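Local coordinates for protein LEC-6 (PDB 3VV1), which binds galactose-containing glycans as a galectin, here holding a galactose-fucose saccharide with a preference for fucose-bearing sugars, at residues N44-L48 with A156-H160; H62-P68 with G141-I147; V85-T89 with F133-T137. All coordinates share one frame; numbering follows the deposited sequence.

Interaction 1 of 3, residues N44-L48 with A156-H160; sequences NGARL and AHVSH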
ATOM      1  N   ASN A  44     -13.589 -10.045  -2.610  1.00 14.73           N
ATOM      2  CA  ASN A  44     -13.555  -9.842  -4.093  1.00 16.72           C
ATOM      3  C   ASN A  44     -12.225 -10.199  -4.729  1.00 15.48           C
ATOM      4  O   ASN A  44     -11.703  -9.526  -5.622  1.00 18.69           O
ATOM      5  CB  ASN A  44     -13.922  -8.406  -4.452  1.00 18.62           C
ATOM      6  CG  ASN A  44     -15.400  -8.170  -4.366  1.00 22.73           C
ATOM      7  OD1 ASN A  44     -16.247  -8.913  -4.932  1.00 29.18           O
ATOM      8  ND2 ASN A  44     -15.740  -7.138  -3.700  1.00 27.23           N
ATOM      9  N   GLY A  45     -11.655 -11.288  -4.251  1.00 14.24           N
ATOM     10  CA  GLY A  45     -10.456 -11.852  -4.811  1.00 15.14           C
ATOM     11  C   GLY A  45      -9.171 -11.359  -4.201  1.00 14.21           C
ATOM     12  O   GLY A  45      -8.088 -11.724  -4.703  1.00 15.69           O
ATOM     13  N   ALA A  46      -9.266 -10.597  -3.115  1.00 12.56           N
ATOM     14  CA  ALA A  46      -8.025 -10.138  -2.415  1.00 12.41           C
ATOM     15  C   ALA A  46      -7.130 -11.329  -2.056  1.00 11.57           C
ATOM     16  O   ALA A  46      -7.658 -12.410  -1.638  1.00 10.19           O
ATOM     17  CB  ALA A  46      -8.424  -9.382  -1.131  1.00 12.93           C
ATOM     18  N   ARG A  47      -5.806 -11.142  -2.141  1.00 10.75           N
ATOM     19  CA  ARG A  47      -4.856 -12.169  -1.813  1.00 10.19           C
ATOM     20  C   ARG A  47      -3.830 -11.585  -0.852  1.00 10.53           C
ATOM     21  O   ARG A  47      -3.208 -10.585  -1.192  1.00 15.80           O
ATOM     22  CB  ARG A  47      -4.145 -12.705  -3.074  1.00 12.96           C
ATOM     23  CG  ARG A  47      -3.048 -13.722  -2.788  1.00 18.25           C
ATOM     24  CD  ARG A  47      -2.381 -14.246  -4.055  1.00 19.98           C
ATOM     25  NE  ARG A  47      -3.343 -14.872  -4.945  1.00 21.06           N
ATOM     26  CZ  ARG A  47      -3.480 -16.193  -5.044  1.00 20.92           C
ATOM     27  NH1 ARG A  47      -2.679 -17.022  -4.314  1.00 25.82           N
ATOM     28  NH2 ARG A  47      -4.408 -16.655  -5.846  1.00 22.92           N
ATOM     29  N   LEU A  48      -3.540 -12.296   0.234  1.00  9.90           N
ATOM     30  CA  LEU A  48      -2.477 -11.937   1.140  1.00 10.18           C
ATOM     31  C   LEU A  48      -1.416 -13.051   1.032  1.00  9.18           C
ATOM     32  O   LEU A  48      -1.756 -14.220   1.235  1.00 10.51           O
ATOM     33  CB  LEU A  48      -3.035 -11.936   2.590  1.00 11.02           C
ATOM     34  CG  LEU A  48      -1.939 -11.867   3.700  1.00  9.88           C
ATOM     35  CD1 LEU A  48      -1.159 -10.535   3.626  1.00 12.81           C
ATOM     36  CD2 LEU A  48      -2.659 -12.014   5.076  1.00 11.14           C
ATOM     37  N   ALA A 156       5.350  -9.557   3.411  1.00  9.71           N
ATOM     38  CA  ALA A 156       3.886  -9.565   3.406  1.00  8.58           C
ATOM     39  C   ALA A 156       3.391  -8.718   2.222  1.00  9.77           C
ATOM     40  O   ALA A 156       3.909  -7.583   2.045  1.00 11.93           O
ATOM     41  CB  ALA A 156       3.368  -9.012   4.727  1.00 10.14           C
ATOM     42  N   HIS A 157       2.424  -9.269   1.443  1.00  9.83           N
ATOM     43  CA  HIS A 157       1.963  -8.636   0.221  1.00 11.00           C
ATOM     44  C   HIS A 157       0.500  -8.782   0.113  1.00 10.32           C
ATOM     45  O   HIS A 157      -0.014  -9.872   0.382  1.00 11.36           O
ATOM     46  CB  HIS A 157       2.623  -9.319  -0.979  1.00 12.18           C
ATOM     47  CG  HIS A 157       2.024  -8.943  -2.324  1.00 16.20           C
ATOM     48  ND1 HIS A 157       1.473  -9.759  -3.272  1.00 18.44           N
ATOM     49  CD2 HIS A 157       1.935  -7.657  -2.830  1.00 17.69           C
ATOM     50  CE1 HIS A 157       1.100  -9.000  -4.318  1.00 16.82           C
ATOM     51  NE2 HIS A 157       1.349  -7.706  -4.048  1.00 21.48           N
ATOM     52  N   VAL A 158      -0.193  -7.739  -0.388  1.00 10.56           N
ATOM     53  CA  VAL A 158      -1.631  -7.824  -0.647  1.00 11.28           C
ATOM     54  C   VAL A 158      -1.855  -7.432  -2.100  1.00 13.16           C
ATOM     55  O   VAL A 158      -1.308  -6.409  -2.598  1.00 13.95           O
ATOM     56  CB  VAL A 158      -2.470  -6.911   0.292  1.00 11.90           C
ATOM     57  CG1 VAL A 158      -3.896  -6.664  -0.244  1.00 14.45           C
ATOM     58  CG2 VAL A 158      -2.540  -7.548   1.667  1.00 12.58           C
ATOM     59  N   SER A 159      -2.656  -8.222  -2.805  1.00 13.64           N
ATOM     60  CA  SER A 159      -3.147  -7.734  -4.098  1.00 17.18           C
ATOM     61  C   SER A 159      -4.630  -7.830  -4.035  1.00 17.95           C
ATOM     62  O   SER A 159      -5.170  -8.818  -3.589  1.00 20.38           O
ATOM     63  CB  SER A 159      -2.562  -8.558  -5.226  1.00 20.50           C
ATOM     64  OG  SER A 159      -2.971  -9.882  -5.056  1.00 23.33           O
ATOM     65  N   HIS A 160      -5.301  -6.800  -4.492  1.00 19.44           N
ATOM     66  CA  HIS A 160      -6.721  -6.806  -4.534  1.00 19.79           C
ATOM     67  C   HIS A 160      -7.173  -7.267  -5.875  1.00 25.66           C
ATOM     68  O   HIS A 160      -8.309  -7.687  -5.898  1.00 31.99           O
ATOM     69  CB  HIS A 160      -7.255  -5.418  -4.216  1.00 23.22           C
ATOM     70  CG  HIS A 160      -7.147  -5.065  -2.738  1.00 21.34           C
ATOM     71  ND1 HIS A 160      -7.945  -5.633  -1.784  1.00 23.41           N
ATOM     72  CD2 HIS A 160      -6.275  -4.201  -2.065  1.00 22.22           C
ATOM     73  CE1 HIS A 160      -7.546  -5.154  -0.531  1.00 19.66           C
ATOM     74  NE2 HIS A 160      -6.549  -4.266  -0.743  1.00 22.19           N
TER
HETATM   75  O   HOH W   1      -9.358  -9.665  -7.389  1.00 25.99           O
HETATM   76  O   HOH W   2      -5.878 -10.534  -5.954  1.00 24.54           O
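N44 and C-terminal H160 meet through water: one molecule donates to N44 O and to H160 O, joining the two carbonyls beyond the paired strands. A second water does the same for G45 O and S159 O. G45 has a positive phi (91°), a backbone shape suited to glycine, and with A46 forms a G1 bulge opposite S116 of strand 110-117. A46 lays its CB obliquely against H160 ND1 (3.8 Å), while its CA lies 3.4 Å from S159 O. R47 is the hydrogen-bonded partner of S159 in the antiparallel pairing of strand 46-54 with strand 151-159, two neighbours in one sheet of the galectin β-sandwich: R47 N reaches S159 O at 2.8 Å and S159 N returns to R47 O at 2.9 Å. On that face R47 CB rests on S159 OG (3.6 Å); the guanidinium leads off to a salt bridge with E113. L48, in a non-hydrogen-bonded pair with V158, points into the sandwich. Its CG stands opposite the backbone N (chi1 168°), which sends CD1 across to V158 CG2 at 3.8 Å; I145 of the facing sheet packs on both, and F24 of the second subunit on V158.

Interaction 2 of 3, residues H62-P68 with G141-I147; sequences HINLRTP and GVHLIEI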
ATOM      1  N   HIS A  62      -0.235 -16.870  15.112  1.00  9.75           N
ATOM      2  CA  HIS A  62      -1.509 -16.728  14.372  1.00  9.56           C
ATOM      3  C   HIS A  62      -1.497 -15.543  13.455  1.00 10.26           C
ATOM      4  O   HIS A  62      -0.705 -14.607  13.626  1.00  9.92           O
ATOM      5  CB  HIS A  62      -2.734 -16.686  15.332  1.00 11.08           C
ATOM      6  CG  HIS A  62      -2.730 -15.533  16.257  1.00 11.68           C
ATOM      7  ND1 HIS A  62      -2.209 -15.596  17.516  1.00 14.68           N
ATOM      8  CD2 HIS A  62      -3.163 -14.227  16.082  1.00 13.03           C
ATOM      9  CE1 HIS A  62      -2.375 -14.418  18.116  1.00 16.08           C
ATOM     10  NE2 HIS A  62      -2.938 -13.573  17.242  1.00 14.74           N
ATOM     11  N   ILE A  63      -2.412 -15.607  12.458  1.00  8.74           N
ATOM     12  CA  ILE A  63      -2.734 -14.462  11.603  1.00  9.33           C
ATOM     13  C   ILE A  63      -4.198 -14.169  11.853  1.00  8.80           C
ATOM     14  O   ILE A  63      -5.017 -15.077  11.767  1.00  8.52           O
ATOM     15  CB  ILE A  63      -2.519 -14.822  10.125  1.00  9.41           C
ATOM     16  CG1 ILE A  63      -1.035 -14.981   9.740  1.00 13.50           C
ATOM     17  CG2 ILE A  63      -3.091 -13.708   9.272  1.00 11.18           C
ATOM     18  CD1 ILE A  63      -0.421 -16.296   9.970  1.00 18.79           C
ATOM     19  N   ASN A  64      -4.520 -12.923  12.176  1.00  9.32           N
ATOM     20  CA  ASN A  64      -5.950 -12.459  12.266  1.00  9.97           C
ATOM     21  C   ASN A  64      -6.289 -11.524  11.129  1.00  9.77           C
ATOM     22  O   ASN A  64      -5.534 -10.567  10.883  1.00 10.91           O
ATOM     23  CB  ASN A  64      -6.215 -11.715  13.568  1.00 11.10           C
ATOM     24  CG  ASN A  64      -6.214 -12.622  14.777  1.00 12.37           C
ATOM     25  OD1 ASN A  64      -6.544 -13.806  14.684  1.00 12.00           O
ATOM     26  ND2 ASN A  64      -5.788 -12.084  15.905  1.00 13.96           N
ATOM     27  N   LEU A  65      -7.412 -11.792  10.447  1.00  8.56           N
ATOM     28  CA  LEU A  65      -7.982 -10.826   9.483  1.00  9.47           C
ATOM     29  C   LEU A  65      -9.151 -10.207  10.235  1.00  9.73           C
ATOM     30  O   LEU A  65     -10.140 -10.918  10.524  1.00 10.69           O
ATOM     31  CB  LEU A  65      -8.437 -11.554   8.211  1.00  9.80           C
ATOM     32  CG  LEU A  65      -7.417 -12.460   7.530  1.00 10.00           C
ATOM     33  CD1 LEU A  65      -8.023 -13.160   6.299  1.00 11.95           C
ATOM     34  CD2 LEU A  65      -6.131 -11.711   7.165  1.00 11.77           C
ATOM     35  N   ARG A  66      -8.995  -8.963  10.654  1.00 10.76           N
ATOM     36  CA  ARG A  66      -9.910  -8.342  11.658  1.00 11.22           C
ATOM     37  C   ARG A  66     -10.714  -7.240  10.977  1.00 11.93           C
ATOM     38  O   ARG A  66     -10.135  -6.440  10.212  1.00 12.20           O
ATOM     39  CB  ARG A  66      -9.132  -7.599  12.792  1.00 15.68           C
ATOM     40  CG  ARG A  66      -8.287  -8.536  13.588  1.00 19.96           C
ATOM     41  CD  ARG A  66      -7.629  -7.749  14.707  1.00 24.16           C
ATOM     42  NE  ARG A  66      -8.659  -7.737  15.662  1.00 29.77           N
ATOM     43  CZ  ARG A  66      -8.637  -8.333  16.859  1.00 19.03           C
ATOM     44  NH1 ARG A  66      -7.593  -9.004  17.329  1.00 23.57           N
ATOM     45  NH2 ARG A  66      -9.712  -8.249  17.558  1.00 22.82           N
ATOM     46  N   THR A  67     -11.987  -7.127  11.326  1.00 13.65           N
ATOM     47  CA  THR A  67     -12.769  -5.902  11.051  1.00 13.28           C
ATOM     48  C   THR A  67     -12.688  -5.020  12.327  1.00 13.85           C
ATOM     49  O   THR A  67     -12.119  -5.468  13.353  1.00 14.86           O
ATOM     50  CB  THR A  67     -14.243  -6.212  10.759  1.00 13.61           C
ATOM     51  OG1 THR A  67     -14.921  -6.502  11.999  1.00 14.80           O
ATOM     52  CG2 THR A  67     -14.397  -7.397   9.863  1.00 14.19           C
ATOM     53  N   PRO A  68     -13.267  -3.823  12.310  1.00 14.62           N
ATOM     54  CA  PRO A  68     -13.245  -3.026  13.552  1.00 16.24           C
ATOM     55  C   PRO A  68     -13.987  -3.735  14.698  1.00 17.70           C
ATOM     56  O   PRO A  68     -13.713  -3.429  15.855  1.00 21.28           O
ATOM     57  CB  PRO A  68     -13.949  -1.716  13.143  1.00 18.37           C
ATOM     58  CG  PRO A  68     -13.602  -1.606  11.659  1.00 18.80           C
ATOM     59  CD  PRO A  68     -13.726  -3.022  11.153  1.00 15.89           C
ATOM     60  N   GLY A 141     -15.373  -6.136   5.368  1.00 15.35           N
ATOM     61  CA  GLY A 141     -15.177  -5.185   6.474  1.00 17.75           C
ATOM     62  C   GLY A 141     -13.794  -5.279   7.093  1.00 15.62           C
ATOM     63  O   GLY A 141     -13.481  -4.490   7.981  1.00 18.45           O
ATOM     64  N   VAL A 142     -12.950  -6.198   6.624  1.00 14.05           N
ATOM     65  CA  VAL A 142     -11.613  -6.345   7.201  1.00 12.82           C
ATOM     66  C   VAL A 142     -10.850  -5.051   7.048  1.00 14.18           C
ATOM     67  O   VAL A 142     -10.841  -4.424   5.961  1.00 14.62           O
ATOM     68  CB  VAL A 142     -10.879  -7.536   6.567  1.00 11.49           C
ATOM     69  CG1 VAL A 142      -9.379  -7.523   6.900  1.00 11.51           C
ATOM     70  CG2 VAL A 142     -11.503  -8.825   7.074  1.00 14.05           C
ATOM     71  N   HIS A 143     -10.199  -4.624   8.152  1.00 12.63           N
ATOM     72  CA  HIS A 143      -9.410  -3.363   8.115  1.00 13.04           C
ATOM     73  C   HIS A 143      -8.007  -3.543   8.635  1.00 12.36           C
ATOM     74  O   HIS A 143      -7.207  -2.622   8.518  1.00 13.39           O
ATOM     75  CB  HIS A 143     -10.111  -2.225   8.860  1.00 14.58           C
ATOM     76  CG  HIS A 143      -9.945  -2.251  10.364  1.00 15.49           C
ATOM     77  ND1 HIS A 143      -9.723  -1.202  11.237  1.00 16.55           N
ATOM     78  CD2 HIS A 143     -10.123  -3.348  11.127  1.00 19.09           C
ATOM     79  CE1 HIS A 143      -9.679  -1.718  12.484  1.00 17.72           C
ATOM     80  NE2 HIS A 143      -9.911  -3.022  12.426  1.00 22.26           N
ATOM     81  N   LEU A 144      -7.683  -4.733   9.165  1.00 11.02           N
ATOM     82  CA  LEU A 144      -6.348  -4.936   9.751  1.00 12.29           C
ATOM     83  C   LEU A 144      -5.922  -6.385   9.600  1.00 11.36           C
ATOM     84  O   LEU A 144      -6.748  -7.315   9.776  1.00 11.85           O
ATOM     85  CB  LEU A 144      -6.395  -4.634  11.280  1.00 14.87           C
ATOM     86  CG  LEU A 144      -6.351  -3.226  11.760  1.00 19.20           C
ATOM     87  CD1 LEU A 144      -6.637  -3.248  13.263  1.00 22.47           C
ATOM     88  CD2 LEU A 144      -4.930  -2.739  11.380  1.00 19.88           C
ATOM     89  N   ILE A 145      -4.648  -6.572   9.238  1.00 10.76           N
ATOM     90  CA  ILE A 145      -4.018  -7.870   9.227  1.00 10.30           C
ATOM     91  C   ILE A 145      -3.043  -7.895  10.418  1.00 11.73           C
ATOM     92  O   ILE A 145      -2.137  -7.047  10.503  1.00 13.00           O
ATOM     93  CB  ILE A 145      -3.314  -8.102   7.879  1.00 11.03           C
ATOM     94  CG1 ILE A 145      -4.396  -8.200   6.753  1.00 13.26           C
ATOM     95  CG2 ILE A 145      -2.433  -9.375   7.902  1.00 12.71           C
ATOM     96  CD1 ILE A 145      -3.778  -8.008   5.414  1.00 16.37           C
ATOM     97  N   GLU A 146      -3.266  -8.847  11.339  1.00 10.42           N
ATOM     98  CA  GLU A 146      -2.400  -8.971  12.535  1.00 11.87           C
ATOM     99  C   GLU A 146      -1.635 -10.286  12.507  1.00 12.33           C
ATOM    100  O   GLU A 146      -2.238 -11.330  12.249  1.00 15.50           O
ATOM    101  CB  GLU A 146      -3.307  -8.881  13.769  1.00 15.80           C
ATOM    102  CG  GLU A 146      -2.680  -8.983  15.135  1.00 21.48           C
ATOM    103  CD  GLU A 146      -3.768  -8.767  16.192  1.00 27.54           C
ATOM    104  OE1 GLU A 146      -4.869  -9.381  16.043  1.00 30.15           O
ATOM    105  OE2 GLU A 146      -3.544  -7.969  17.160  1.00 36.85           O
ATOM    106  N   ILE A 147      -0.342 -10.253  12.783  1.00 11.76           N
ATOM    107  CA  ILE A 147       0.466 -11.474  12.800  1.00 11.67           C
ATOM    108  C   ILE A 147       1.183 -11.464  14.156  1.00 12.78           C
ATOM    109  O   ILE A 147       1.882 -10.492  14.505  1.00 14.74           O
ATOM    110  CB  ILE A 147       1.491 -11.496  11.644  1.00 11.38           C
ATOM    111  CG1 ILE A 147       0.725 -11.362  10.296  1.00 14.08           C
ATOM    112  CG2 ILE A 147       2.266 -12.862  11.717  1.00 13.98           C
ATOM    113  CD1 ILE A 147       1.646 -11.181   9.112  1.00 16.90           C
TER
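E146 runs out extended (chi1 180°, chi2 176°), which sets OE1 between N64 and R66, whose first torsions (-71° for N64) both place CG opposite the carbonyl carbon. N64 and E146 run side by side, and N64 ND2 donates to E146 OE1 at 2.9 Å; the oxygen lies in the amide plane, but the nitrogen comes in from above the carboxylate. R66, from the next pair along (with L144), crosses E146 obliquely, its chain bent at chi3, and NH1 forms a salt bridge to the same oxygen (3.0 Å), with OE1 at the guanidinium edge, in its plane, and using its syn lone pair. Two donors thus grip OE1 and limit how the carboxylate can turn. N64 OD1 is taken by H74, a residue of the glycan pocket, so this amide links E146 to the sugar site as a second-shell group.

On the reverse face, I63 lies alongside I147 and L65 alongside I145, with L65 CD2 3.9 Å from I145 CG1; these side chains enter the core against L48 and L50 of the opposing sheet. Past the regular ladder, R66 O accepts from both H143 N (2.7 Å) and L144 N (3.2 Å), a classic bulge. The H143 ring is sandwiched: L144 CG lies over the centre of one face, and P68 CG over the other in a CH-pi contact, 3.8 Å from the centroid. Beside it T67 CG2 lies 3.5 Å from G141 C, while T67 OG1 accepts from the backbone N of D69 and D70. The whole is an antiparallel strand pair of a galectin β-sandwich, with one hydrophobic face turned inward and a largely polar face, carrying N64, R66 and E146, that leads by way of N64 and H74 toward the sugar site.

Interaction 3 of 3, residues V85-T89 with F133-T137; sequences VNNST and FVERT. With GAL (beta-D-galactopyranose), chain C.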
ATOM      1  N   VAL A  85      -5.737 -24.386  13.912  1.00 11.70           N
ATOM      2  CA  VAL A  85      -7.127 -24.133  14.322  1.00 10.84           C
ATOM      3  C   VAL A  85      -7.564 -22.862  13.624  1.00 10.61           C
ATOM      4  O   VAL A  85      -6.869 -21.848  13.751  1.00 10.57           O
ATOM      5  CB  VAL A  85      -7.249 -23.957  15.837  1.00 12.26           C
ATOM      6  CG1 VAL A  85      -8.678 -23.510  16.201  1.00 14.44           C
ATOM      7  CG2 VAL A  85      -6.920 -25.313  16.494  1.00 13.24           C
ATOM      8  N   ASN A  86      -8.647 -22.903  12.858  1.00 10.71           N
ATOM      9  CA  ASN A  86      -9.239 -21.694  12.325  1.00 10.14           C
ATOM     10  C   ASN A  86     -10.517 -21.371  13.085  1.00 10.01           C
ATOM     11  O   ASN A  86     -11.298 -22.249  13.450  1.00 11.01           O
ATOM     12  CB  ASN A  86      -9.655 -21.922  10.872  1.00 10.44           C
ATOM     13  CG  ASN A  86      -8.469 -21.980   9.919  1.00 10.72           C
ATOM     14  OD1 ASN A  86      -7.421 -21.425  10.202  1.00 11.47           O
ATOM     15  ND2 ASN A  86      -8.660 -22.598   8.755  1.00 11.77           N
ATOM     16  N   ASN A  87     -10.696 -20.099  13.383  1.00  9.27           N
ATOM     17  CA  ASN A  87     -11.953 -19.688  14.000  1.00  9.67           C
ATOM     18  C   ASN A  87     -12.188 -18.226  13.700  1.00 10.11           C
ATOM     19  O   ASN A  87     -11.480 -17.601  12.886  1.00  9.80           O
ATOM     20  CB  ASN A  87     -11.888 -19.895  15.550  1.00 11.01           C
ATOM     21  CG  ASN A  87     -13.236 -20.124  16.206  1.00 11.10           C
ATOM     22  OD1 ASN A  87     -14.261 -19.886  15.587  1.00 12.57           O
ATOM     23  ND2 ASN A  87     -13.236 -20.546  17.460  1.00 10.65           N
ATOM     24  N   SER A  88     -13.216 -17.681  14.325  1.00  8.97           N
ATOM     25  CA  SER A  88     -13.620 -16.294  14.085  1.00  9.95           C
ATOM     26  C   SER A  88     -14.408 -15.847  15.303  1.00 10.36           C
ATOM     27  O   SER A  88     -14.809 -16.694  16.143  1.00 11.09           O
ATOM     28  CB  SER A  88     -14.607 -16.253  12.896  1.00 10.72           C
ATOM     29  OG  SER A  88     -15.712 -17.177  13.066  1.00 10.58           O
ATOM     30  N   THR A  89     -14.644 -14.542  15.402  1.00 10.00           N
ATOM     31  CA  THR A  89     -15.516 -14.049  16.442  1.00 10.98           C
ATOM     32  C   THR A  89     -16.730 -13.326  15.864  1.00 11.42           C
ATOM     33  O   THR A  89     -16.699 -12.801  14.737  1.00 12.17           O
ATOM     34  CB  THR A  89     -14.822 -13.087  17.435  1.00 12.69           C
ATOM     35  OG1 THR A  89     -14.482 -11.839  16.815  1.00 12.89           O
ATOM     36  CG2 THR A  89     -13.580 -13.727  18.061  1.00 12.58           C
ATOM     37  N   PHE A 133     -11.807 -21.832   4.456  1.00 11.29           N
ATOM     38  CA  PHE A 133     -12.546 -21.369   5.623  1.00  9.82           C
ATOM     39  C   PHE A 133     -13.765 -20.641   5.069  1.00  9.64           C
ATOM     40  O   PHE A 133     -13.633 -19.680   4.326  1.00 10.53           O
ATOM     41  CB  PHE A 133     -11.682 -20.393   6.445  1.00 12.03           C
ATOM     42  CG  PHE A 133     -12.379 -19.874   7.664  1.00 11.38           C
ATOM     43  CD1 PHE A 133     -12.585 -20.704   8.737  1.00 12.03           C
ATOM     44  CD2 PHE A 133     -12.860 -18.559   7.701  1.00 14.93           C
ATOM     45  CE1 PHE A 133     -13.227 -20.217   9.886  1.00 13.80           C
ATOM     46  CE2 PHE A 133     -13.490 -18.067   8.834  1.00 14.88           C
ATOM     47  CZ  PHE A 133     -13.692 -18.907   9.929  1.00 16.11           C
ATOM     48  N   VAL A 134     -14.952 -21.062   5.453  1.00 10.15           N
ATOM     49  CA  VAL A 134     -16.174 -20.382   5.004  1.00  9.92           C
ATOM     50  C   VAL A 134     -16.450 -19.263   6.005  1.00 10.82           C
ATOM     51  O   VAL A 134     -16.749 -19.555   7.203  1.00 12.96           O
ATOM     52  CB  VAL A 134     -17.338 -21.396   4.945  1.00 12.47           C
ATOM     53  CG1 VAL A 134     -18.656 -20.666   4.670  1.00 15.53           C
ATOM     54  CG2 VAL A 134     -17.078 -22.489   3.893  1.00 14.45           C
ATOM     55  N   GLU A 135     -16.318 -18.014   5.581  1.00 11.28           N
ATOM     56  CA  GLU A 135     -16.402 -16.908   6.549  1.00 11.49           C
ATOM     57  C   GLU A 135     -17.832 -16.806   7.155  1.00 13.07           C
ATOM     58  O   GLU A 135     -18.858 -17.213   6.549  1.00 14.54           O
ATOM     59  CB  GLU A 135     -15.955 -15.556   5.926  1.00 12.97           C
ATOM     60  CG  GLU A 135     -16.980 -15.001   4.927  1.00 14.49           C
ATOM     61  CD  GLU A 135     -16.401 -13.902   4.057  1.00 14.17           C
ATOM     62  OE1 GLU A 135     -15.214 -13.978   3.698  1.00 17.08           O
ATOM     63  OE2 GLU A 135     -17.164 -12.974   3.690  1.00 17.43           O
ATOM     64  N   ARG A 136     -17.864 -16.324   8.386  1.00 13.54           N
ATOM     65  CA  ARG A 136     -19.101 -16.216   9.146  1.00 14.74           C
ATOM     66  C   ARG A 136     -19.565 -14.772   9.322  1.00 15.03           C
ATOM     67  O   ARG A 136     -20.672 -14.534   9.795  1.00 18.15           O
ATOM     68  CB  ARG A 136     -18.843 -16.893  10.515  1.00 14.28           C
ATOM     69  CG  ARG A 136     -18.645 -18.391  10.457  1.00 17.39           C
ATOM     70  CD  ARG A 136     -17.291 -18.759  10.954  1.00 19.71           C
ATOM     71  NE  ARG A 136     -17.079 -20.187  10.933  1.00 18.59           N
ATOM     72  CZ  ARG A 136     -16.375 -20.817  11.889  1.00 16.44           C
ATOM     73  NH1 ARG A 136     -15.903 -20.077  12.888  1.00 14.77           N
ATOM     74  NH2 ARG A 136     -16.161 -22.150  11.840  1.00 16.64           N
ATOM     75  N   THR A 137     -18.707 -13.824   8.909  1.00 15.23           N
ATOM     76  CA  THR A 137     -18.920 -12.352   8.962  1.00 16.04           C
ATOM     77  C   THR A 137     -18.261 -11.829   7.667  1.00 15.14           C
ATOM     78  O   THR A 137     -17.271 -12.414   7.247  1.00 14.10           O
ATOM     79  CB  THR A 137     -18.217 -11.786  10.223  1.00 16.70           C
ATOM     80  OG1 THR A 137     -18.875 -12.364  11.376  1.00 20.10           O
ATOM     81  CG2 THR A 137     -18.435 -10.328  10.285  1.00 18.58           C
TER
HETATM   82  C1  GAL C   2      -8.452 -20.691  22.212  1.00 18.10           C
HETATM   83  C2  GAL C   2      -7.133 -19.859  22.242  1.00 17.60           C
HETATM   84  C3  GAL C   2      -7.304 -18.603  21.471  1.00 16.32           C
HETATM   85  C4  GAL C   2      -7.821 -18.936  20.063  1.00 15.07           C
HETATM   86  C5  GAL C   2      -9.089 -19.793  20.191  1.00 15.95           C
HETATM   87  C6  GAL C   2      -9.671 -20.149  18.802  1.00 14.44           C
HETATM   88  O2  GAL C   2      -6.835 -19.556  23.586  1.00 21.79           O
HETATM   89  O3  GAL C   2      -6.015 -17.948  21.322  1.00 17.75           O
HETATM   90  O4  GAL C   2      -6.801 -19.643  19.320  1.00 14.00           O
HETATM   91  O5  GAL C   2      -8.808 -20.973  20.857  1.00 14.91           O
HETATM   92  O6  GAL C   2     -10.852 -20.952  18.986  1.00 15.82           O
HETATM   93  O   HOH W   3     -17.331 -14.233  12.400  1.00 14.06           O
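R136 reaches S88 and N87 with a single nitrogen: NH1 donates to S88 OG at 2.9 Å and, less straight, to N87 OD1 at 3.2 Å, where the N-H...O angle is 139°. Both oxygens sit at the edge of the guanidinium, close to its plane, and the N87 amide stands almost perpendicular to it. S88 OG also lies 3.1 Å from R136 CD, pressed against the arginine chain. N87 CB points away from R136, but CG lies anti to the backbone N (chi1 -153°), turning the amide back toward it. This amide is shared between protein and sugar. OD1 accepts hydrogen bonds from R136 NH1 and, weakly, from S88 N, while ND2 donates almost straight (173°) to O6 of the galactose at 2.9 Å; Q95 O is a second acceptor for ND2. E97, H74 and R78 also hydrogen-bond the galactose, completing part of the galectin carbohydrate-binding site on the concave face of the β-sandwich. R136, a second-shell residue, is placed to help set the rotation of the N87 amide, together with Q95 O. F133 CE1 lies over the centre of one face of the R136 guanidinium, 3.8 Å from its plane. The F133 ring in turn meets N86 CB at CD1 (3.8 Å) and turns its edge at CZ to S88 CB. Further out, S88 OG is hydrogen-bonded to Q95 OE1, and R136 NH2 donates to S96 O, its long ion pair with D98 being weak. At the far end a water donates to T89 O and accepts from T137 OG1 at 2.6 Å, while T89 OG1 turns to D70 and I71.

In the fold
Of the three contacts, interaction 1 begins earliest, on strand 46-54, and its partner is the last strand, 151-159, so that contact closes a loop of 107 intervening residues. Within it, interaction 2 joins strand 60-66 to strand 144-149, and within that loop interaction 3 ties 85-89 to 133-137: the three nest and none cross. Interaction 1 belongs to one sheet and interaction 2 to the other; they touch across the core, where L48 CD2 meets L65 CD2 at 4.1 Å. Interaction 3 bridges between the sheets, from the sugar-binding strand 83-90 to the end of strand 128-134, about 18 Å, centre to centre, from interaction 1.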